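Local coordinates for hydrolase family protein (Deinococcus radiodurans R1, PDB 3CNH), which probably acts as a phosphatase of the haloacid dehalogenase-like superfamily and binds a sodium ion, at residues Phe32-Ala46 with Gln63-Phe77. Sequence-based numbering, arbitrary orientation. Where two conformers were deposited one is given.
Sequences FGLDTDDFTERHRLA and QVVFYQPRDFTPEDF
Arg-42 sets its CG anti to the carbonyl carbon (chi1 -70°) and runs extended to NE, while Tyr-67 holds CG between its backbone N and carbonyl carbon (chi1 56°); these torsions lay guanidinium on ring. The contact lies in the helical cap of this haloacid dehalogenase-like fold, remote from the parallel sheet, and joins the end of helix 22-32, the link after it and the first turns of helix 36-51 to the end of helix 57-64, the following loop and the start of helix 74-83. The planes are 6° apart, and Arg-42 CZ stands 3.7 Å from the Tyr-67 ring centroid, which meets the criteria for a stacked cation-pi pair. NH1 fixes the guanidinium's rotation by donating to Gln-63 O at 2.8 Å, in the carbonyl plane; in the conformer given, NE also forms a salt bridge to Asp-38 OD1, approaching from above the carboxylate plane. Shortening Arg-42 to an alanine is likely to cost the Tyr-67 face its stacked cation and Gln-63 O the bond from NH1. Next to this polar layer, Val-64 is a knob in the hole formed by Phe-39, Arg-42, His-43 and Ala-46, its CG1 3.5 Å from Phe-39 CE1. Phe-39 also rests on Arg-25 and Ala-29 of helix 22-32. At the far end an aromatic cluster forms: the edge of Phe-32 meets the face of Phe-72 (centroids 4.5 Å apart), and Phe-77 CD2 lies over one face of Phe-32. Between the two zones, Arg-70 grips Val-65 O side-on with NE and NH2, its guanidinium sandwiched between Gln-68 CG and Leu-34 CD2, the latter 3.5 Å from Arg-70 CZ.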
loop_
_atom_site.group_PDB
_atom_site.type_symbol
_atom_site.label_atom_id
_atom_site.label_comp_id
_atom_site.label_asym_id
_atom_site.label_seq_id
_atom_site.Cartn_x
_atom_site.Cartn_y
_atom_site.Cartn_z
ATOM N N PHE A 32 11.154 -19.810 8.964
ATOM C CA PHE A 32 12.094 -19.434 10.037
ATOM C C PHE A 32 11.880 -20.192 11.313
ATOM O O PHE A 32 12.600 -20.009 12.303
ATOM C CB PHE A 32 12.083 -17.939 10.278
ATOM C CG PHE A 32 12.843 -17.165 9.238
ATOM C CD1 PHE A 32 14.221 -17.036 9.339
ATOM C CD2 PHE A 32 12.203 -16.570 8.166
ATOM C CE1 PHE A 32 14.953 -16.325 8.386
ATOM C CE2 PHE A 32 12.936 -15.854 7.232
ATOM C CZ PHE A 32 14.310 -15.729 7.346
ATOM N N GLY A 33 10.900 -21.072 11.270
ATOM C CA GLY A 33 10.619 -21.966 12.400
ATOM C C GLY A 33 10.047 -21.269 13.613
ATOM O O GLY A 33 10.287 -21.661 14.763
ATOM N N LEU A 34 9.268 -20.237 13.340
ATOM C CA LEU A 34 8.650 -19.457 14.429
ATOM C C LEU A 34 7.363 -20.087 14.974
ATOM O O LEU A 34 6.584 -20.685 14.238
ATOM C CB LEU A 34 8.337 -18.042 13.949
ATOM C CG LEU A 34 9.524 -17.250 13.365
ATOM C CD1 LEU A 34 9.039 -15.879 12.908
ATOM C CD2 LEU A 34 10.665 -17.151 14.349
ATOM N N ASP A 35 7.151 -19.918 16.272
ATOM C CA ASP A 35 5.873 -20.322 16.901
ATOM C C ASP A 35 4.844 -19.389 16.300
ATOM O O ASP A 35 4.875 -18.174 16.528
ATOM C CB ASP A 35 5.925 -20.166 18.421
ATOM C CG ASP A 35 4.621 -20.528 19.085
ATOM O OD1 ASP A 35 3.612 -19.846 18.846
ATOM O OD2 ASP A 35 4.626 -21.496 19.879
ATOM N N THR A 36 3.945 -19.933 15.492
ATOM C CA THR A 36 3.007 -19.077 14.766
ATOM C C THR A 36 2.027 -18.284 15.646
ATOM O O THR A 36 1.726 -17.132 15.356
ATOM C CB THR A 36 2.269 -19.832 13.646
ATOM O OG1 THR A 36 1.577 -20.955 14.199
ATOM C CG2 THR A 36 3.298 -20.315 12.606
ATOM N N ASP A 37 1.553 -18.888 16.721
ATOM C CA ASP A 37 0.600 -18.187 17.602
ATOM C C ASP A 37 1.223 -16.954 18.273
ATOM O O ASP A 37 0.646 -15.863 18.273
ATOM C CB ASP A 37 0.057 -19.097 18.695
ATOM C CG ASP A 37 -0.991 -20.069 18.186
ATOM O OD1 ASP A 37 -1.505 -19.888 17.060
ATOM O OD2 ASP A 37 -1.301 -21.000 18.953
ATOM N N ASP A 38 2.428 -17.154 18.787
ATOM C CA ASP A 38 3.159 -16.089 19.493
ATOM C C ASP A 38 3.506 -14.995 18.483
ATOM O O ASP A 38 3.333 -13.805 18.738
ATOM C CB ASP A 38 4.421 -16.644 20.181
ATOM C CG ASP A 38 4.964 -15.736 21.292
ATOM O OD1 ASP A 38 4.306 -14.746 21.667
ATOM O OD2 ASP A 38 6.055 -16.057 21.831
ATOM N N PHE A 39 3.961 -15.417 17.311
ATOM C CA PHE A 39 4.341 -14.471 16.244
ATOM C C PHE A 39 3.162 -13.617 15.822
ATOM O O PHE A 39 3.255 -12.393 15.717
ATOM C CB PHE A 39 4.944 -15.238 15.043
ATOM C CG PHE A 39 5.105 -14.426 13.786
ATOM C CD1 PHE A 39 6.127 -13.506 13.664
ATOM C CD2 PHE A 39 4.296 -14.637 12.707
ATOM C CE1 PHE A 39 6.312 -12.768 12.520
ATOM C CE2 PHE A 39 4.476 -13.905 11.565
ATOM C CZ PHE A 39 5.498 -12.965 11.476
ATOM N N THR A 40 2.034 -14.275 15.596
ATOM C CA THR A 40 0.833 -13.580 15.140
ATOM C C THR A 40 0.330 -12.573 16.176
ATOM O O THR A 40 -0.040 -11.456 15.821
ATOM C CB THR A 40 -0.300 -14.556 14.768
ATOM O OG1 THR A 40 0.112 -15.256 13.589
ATOM C CG2 THR A 40 -1.604 -13.800 14.435
ATOM N N GLU A 41 0.356 -12.988 17.419
ATOM C CA GLU A 41 -0.135 -12.129 18.511
ATOM C C GLU A 41 0.779 -10.898 18.655
ATOM O O GLU A 41 0.331 -9.746 18.792
ATOM C CB GLU A 41 -0.332 -12.898 19.810
ATOM C CG GLU A 41 -1.127 -12.073 20.776
ATOM C CD GLU A 41 -2.239 -11.279 20.061
ATOM O OE1 GLU A 41 -2.188 -10.007 20.065
ATOM O OE2 GLU A 41 -3.120 -11.923 19.432
ATOM N N ARG A 42 2.072 -11.148 18.579
ATOM C CA ARG A 42 3.056 -10.052 18.693
ATOM C C ARG A 42 2.982 -9.077 17.533
ATOM O O ARG A 42 3.069 -7.861 17.688
ATOM C CB ARG A 42 4.467 -10.597 18.898
ATOM C CG ARG A 42 4.635 -11.221 20.263
ATOM C CD ARG A 42 5.953 -11.967 20.422
ATOM N NE ARG A 42 6.176 -12.380 21.795
ATOM C CZ ARG A 42 6.850 -11.639 22.677
ATOM N NH1 ARG A 42 7.351 -10.478 22.285
ATOM N NH2 ARG A 42 7.035 -12.041 23.916
ATOM N N HIS A 43 2.784 -9.621 16.333
ATOM C CA HIS A 43 2.632 -8.813 15.150
ATOM C C HIS A 43 1.395 -7.939 15.292
ATOM O O HIS A 43 1.426 -6.757 14.975
ATOM C CB HIS A 43 2.490 -9.696 13.883
ATOM C CG HIS A 43 1.975 -8.943 12.703
ATOM N ND1 HIS A 43 2.790 -8.164 11.914
ATOM C CD2 HIS A 43 0.715 -8.757 12.247
ATOM C CE1 HIS A 43 2.059 -7.562 10.992
ATOM N NE2 HIS A 43 0.794 -7.898 11.172
ATOM N N ARG A 44 0.299 -8.528 15.765
ATOM C CA ARG A 44 -0.982 -7.810 15.906
ATOM C C ARG A 44 -0.795 -6.547 16.739
ATOM O O ARG A 44 -1.310 -5.460 16.422
ATOM C CB ARG A 44 -2.058 -8.700 16.554
ATOM C CG ARG A 44 -3.441 -8.073 16.579
ATOM C CD ARG A 44 -4.491 -8.952 17.277
ATOM N NE ARG A 44 -4.272 -9.080 18.720
ATOM C CZ ARG A 44 -4.714 -8.205 19.622
ATOM N NH1 ARG A 44 -5.393 -7.136 19.232
ATOM N NH2 ARG A 44 -4.485 -8.397 20.911
ATOM N N LEU A 45 -0.034 -6.720 17.795
ATOM C CA LEU A 45 0.203 -5.618 18.743
ATOM C C LEU A 45 1.081 -4.523 18.171
ATOM O O LEU A 45 0.805 -3.345 18.344
ATOM C CB LEU A 45 0.798 -6.088 20.067
ATOM C CG LEU A 45 -0.189 -6.132 21.232
ATOM C CD1 LEU A 45 -1.289 -7.107 20.982
ATOM C CD2 LEU A 45 0.544 -6.438 22.543
ATOM N N ALA A 46 2.140 -4.930 17.490
ATOM C CA ALA A 46 3.178 -3.979 17.030
ATOM C C ALA A 46 2.982 -3.391 15.661
ATOM O O ALA A 46 3.446 -2.286 15.360
ATOM C CB ALA A 46 4.579 -4.623 17.133
ATOM N N GLN A 63 10.463 -7.090 18.862
ATOM C CA GLN A 63 9.293 -7.569 19.614
ATOM C C GLN A 63 8.622 -8.783 19.011
ATOM O O GLN A 63 8.106 -9.651 19.724
ATOM C CB GLN A 63 8.234 -6.484 19.751
ATOM C CG GLN A 63 8.711 -5.243 20.491
ATOM C CD GLN A 63 7.576 -4.316 20.855
ATOM O OE1 GLN A 63 6.404 -4.614 20.596
ATOM N NE2 GLN A 63 7.916 -3.189 21.478
ATOM N N VAL A 64 8.645 -8.832 17.698
ATOM C CA VAL A 64 7.861 -9.834 16.963
ATOM C C VAL A 64 8.606 -11.132 16.678
ATOM O O VAL A 64 7.996 -12.210 16.600
ATOM C CB VAL A 64 7.245 -9.211 15.706
ATOM C CG1 VAL A 64 6.540 -10.256 14.878
ATOM C CG2 VAL A 64 6.268 -8.094 16.100
ATOM N N VAL A 65 9.934 -11.014 16.563
ATOM C CA VAL A 65 10.798 -12.137 16.229
ATOM C C VAL A 65 11.957 -12.389 17.153
ATOM O O VAL A 65 12.128 -13.506 17.638
ATOM C CB VAL A 65 11.344 -12.002 14.774
ATOM C CG1 VAL A 65 12.217 -13.199 14.420
ATOM C CG2 VAL A 65 10.199 -11.894 13.778
ATOM N N PHE A 66 12.723 -11.342 17.435
ATOM C CA PHE A 66 13.978 -11.478 18.194
ATOM C C PHE A 66 13.839 -11.219 19.684
ATOM O O PHE A 66 14.691 -10.599 20.310
ATOM C CB PHE A 66 15.065 -10.627 17.547
ATOM C CG PHE A 66 15.343 -11.023 16.114
ATOM C CD1 PHE A 66 16.188 -12.080 15.832
ATOM C CD2 PHE A 66 14.701 -10.378 15.075
ATOM C CE1 PHE A 66 16.420 -12.464 14.521
ATOM C CE2 PHE A 66 14.925 -10.753 13.760
ATOM C CZ PHE A 66 15.782 -11.809 13.493
ATOM N N TYR A 67 12.791 -11.810 20.237
ATOM C CA TYR A 67 12.484 -11.717 21.693
ATOM C C TYR A 67 13.056 -12.922 22.407
ATOM O O TYR A 67 12.979 -13.072 23.648
ATOM C CB TYR A 67 10.975 -11.593 21.974
ATOM C CG TYR A 67 10.133 -12.693 21.392
ATOM C CD1 TYR A 67 9.866 -13.847 22.113
ATOM C CD2 TYR A 67 9.599 -12.581 20.108
ATOM C CE1 TYR A 67 9.107 -14.864 21.566
ATOM C CE2 TYR A 67 8.847 -13.591 19.574
ATOM C CZ TYR A 67 8.604 -14.721 20.304
ATOM O OH TYR A 67 7.857 -15.712 19.741
ATOM N N GLN A 68 13.660 -13.795 21.615
ATOM C CA GLN A 68 14.387 -14.968 22.137
ATOM C C GLN A 68 15.496 -15.286 21.149
ATOM O O GLN A 68 15.482 -14.726 20.058
ATOM C CB GLN A 68 13.473 -16.166 22.359
ATOM C CG GLN A 68 12.861 -16.725 21.118
ATOM C CD GLN A 68 11.948 -17.899 21.444
ATOM O OE1 GLN A 68 10.937 -17.742 22.129
ATOM N NE2 GLN A 68 12.319 -19.080 20.983
ATOM N N PRO A 69 16.483 -16.091 21.552
ATOM C CA PRO A 69 17.592 -16.387 20.624
ATOM C C PRO A 69 17.137 -17.052 19.367
ATOM O O PRO A 69 16.278 -17.914 19.384
ATOM C CB PRO A 69 18.482 -17.332 21.425
ATOM C CG PRO A 69 18.153 -17.032 22.873
ATOM C CD PRO A 69 16.681 -16.710 22.862
ATOM N N ARG A 70 17.733 -16.606 18.281
ATOM C CA ARG A 70 17.444 -17.118 16.926
ATOM C C ARG A 70 18.724 -17.482 16.190
ATOM O O ARG A 70 19.773 -16.902 16.421
ATOM C CB ARG A 70 16.734 -16.070 16.094
ATOM C CG ARG A 70 15.392 -15.577 16.605
ATOM C CD ARG A 70 14.399 -16.709 16.841
ATOM N NE ARG A 70 13.102 -16.155 17.243
ATOM C CZ ARG A 70 12.024 -16.869 17.548
ATOM N NH1 ARG A 70 12.086 -18.195 17.551
ATOM N NH2 ARG A 70 10.894 -16.256 17.899
ATOM N N ASP A 71 18.608 -18.446 15.288
ATOM C CA ASP A 71 19.768 -18.901 14.525
ATOM C C ASP A 71 19.823 -18.237 13.176
ATOM O O ASP A 71 20.307 -18.788 12.205
ATOM C CB ASP A 71 19.848 -20.433 14.403
ATOM C CG ASP A 71 18.660 -21.051 13.710
ATOM O OD1 ASP A 71 17.666 -20.339 13.431
ATOM O OD2 ASP A 71 18.738 -22.279 13.447
ATOM N N PHE A 72 19.302 -17.035 13.144
ATOM C CA PHE A 72 19.350 -16.198 11.952
ATOM C C PHE A 72 19.341 -14.750 12.395
ATOM O O PHE A 72 19.081 -14.458 13.555
ATOM C CB PHE A 72 18.185 -16.497 10.996
ATOM C CG PHE A 72 16.830 -16.366 11.639
ATOM C CD1 PHE A 72 16.158 -15.160 11.627
ATOM C CD2 PHE A 72 16.267 -17.436 12.303
ATOM C CE1 PHE A 72 14.924 -15.028 12.243
ATOM C CE2 PHE A 72 15.029 -17.305 12.924
ATOM C CZ PHE A 72 14.385 -16.140 12.921
ATOM N N THR A 73 19.605 -13.847 11.455
ATOM C CA THR A 73 19.707 -12.421 11.764
ATOM C C THR A 73 18.528 -11.564 11.308
ATOM O O THR A 73 17.725 -11.956 10.467
ATOM C CB THR A 73 20.928 -11.807 11.086
ATOM O OG1 THR A 73 20.733 -11.837 9.668
ATOM C CG2 THR A 73 22.220 -12.557 11.482
ATOM N N PRO A 74 18.421 -10.350 11.859
ATOM C CA PRO A 74 17.320 -9.488 11.433
ATOM C C PRO A 74 17.434 -9.164 9.956
ATOM O O PRO A 74 16.431 -8.970 9.253
ATOM C CB PRO A 74 17.487 -8.238 12.313
ATOM C CG PRO A 74 18.160 -8.760 13.541
ATOM C CD PRO A 74 19.060 -9.887 13.110
ATOM N N GLU A 75 18.667 -9.171 9.483
ATOM C CA GLU A 75 18.921 -8.881 8.055
ATOM C C GLU A 75 18.381 -10.013 7.200
ATOM O O GLU A 75 17.755 -9.788 6.144
ATOM C CB GLU A 75 20.409 -8.648 7.793
ATOM C CG GLU A 75 20.939 -7.342 8.423
ATOM C CD GLU A 75 21.072 -7.357 9.963
ATOM O OE1 GLU A 75 21.240 -8.427 10.617
ATOM O OE2 GLU A 75 21.014 -6.246 10.537
ATOM N N ASP A 76 18.598 -11.223 7.677
ATOM C CA ASP A 76 18.113 -12.433 6.992
ATOM C C ASP A 76 16.594 -12.317 6.882
ATOM O O ASP A 76 15.977 -12.537 5.832
ATOM C CB ASP A 76 18.415 -13.722 7.778
ATOM C CG ASP A 76 19.897 -14.080 7.814
ATOM O OD1 ASP A 76 20.627 -13.665 6.891
ATOM O OD2 ASP A 76 20.316 -14.808 8.746
ATOM N N PHE A 77 15.991 -11.911 7.994
ATOM C CA PHE A 77 14.518 -11.904 8.077
ATOM C C PHE A 77 13.946 -10.835 7.176
ATOM O O PHE A 77 12.966 -11.028 6.463
ATOM C CB PHE A 77 14.040 -11.717 9.538
ATOM C CG PHE A 77 12.598 -12.069 9.744
ATOM C CD1 PHE A 77 11.614 -11.106 9.656
ATOM C CD2 PHE A 77 12.207 -13.376 9.982
ATOM C CE1 PHE A 77 10.282 -11.431 9.828
ATOM C CE2 PHE A 77 10.845 -13.686 10.167
ATOM C CZ PHE A 77 9.915 -12.728 10.068
HETATM O O HOH W 1 14.835 -20.989 13.382
HETATM O O HOH W 2 8.964 -18.929 18.126
#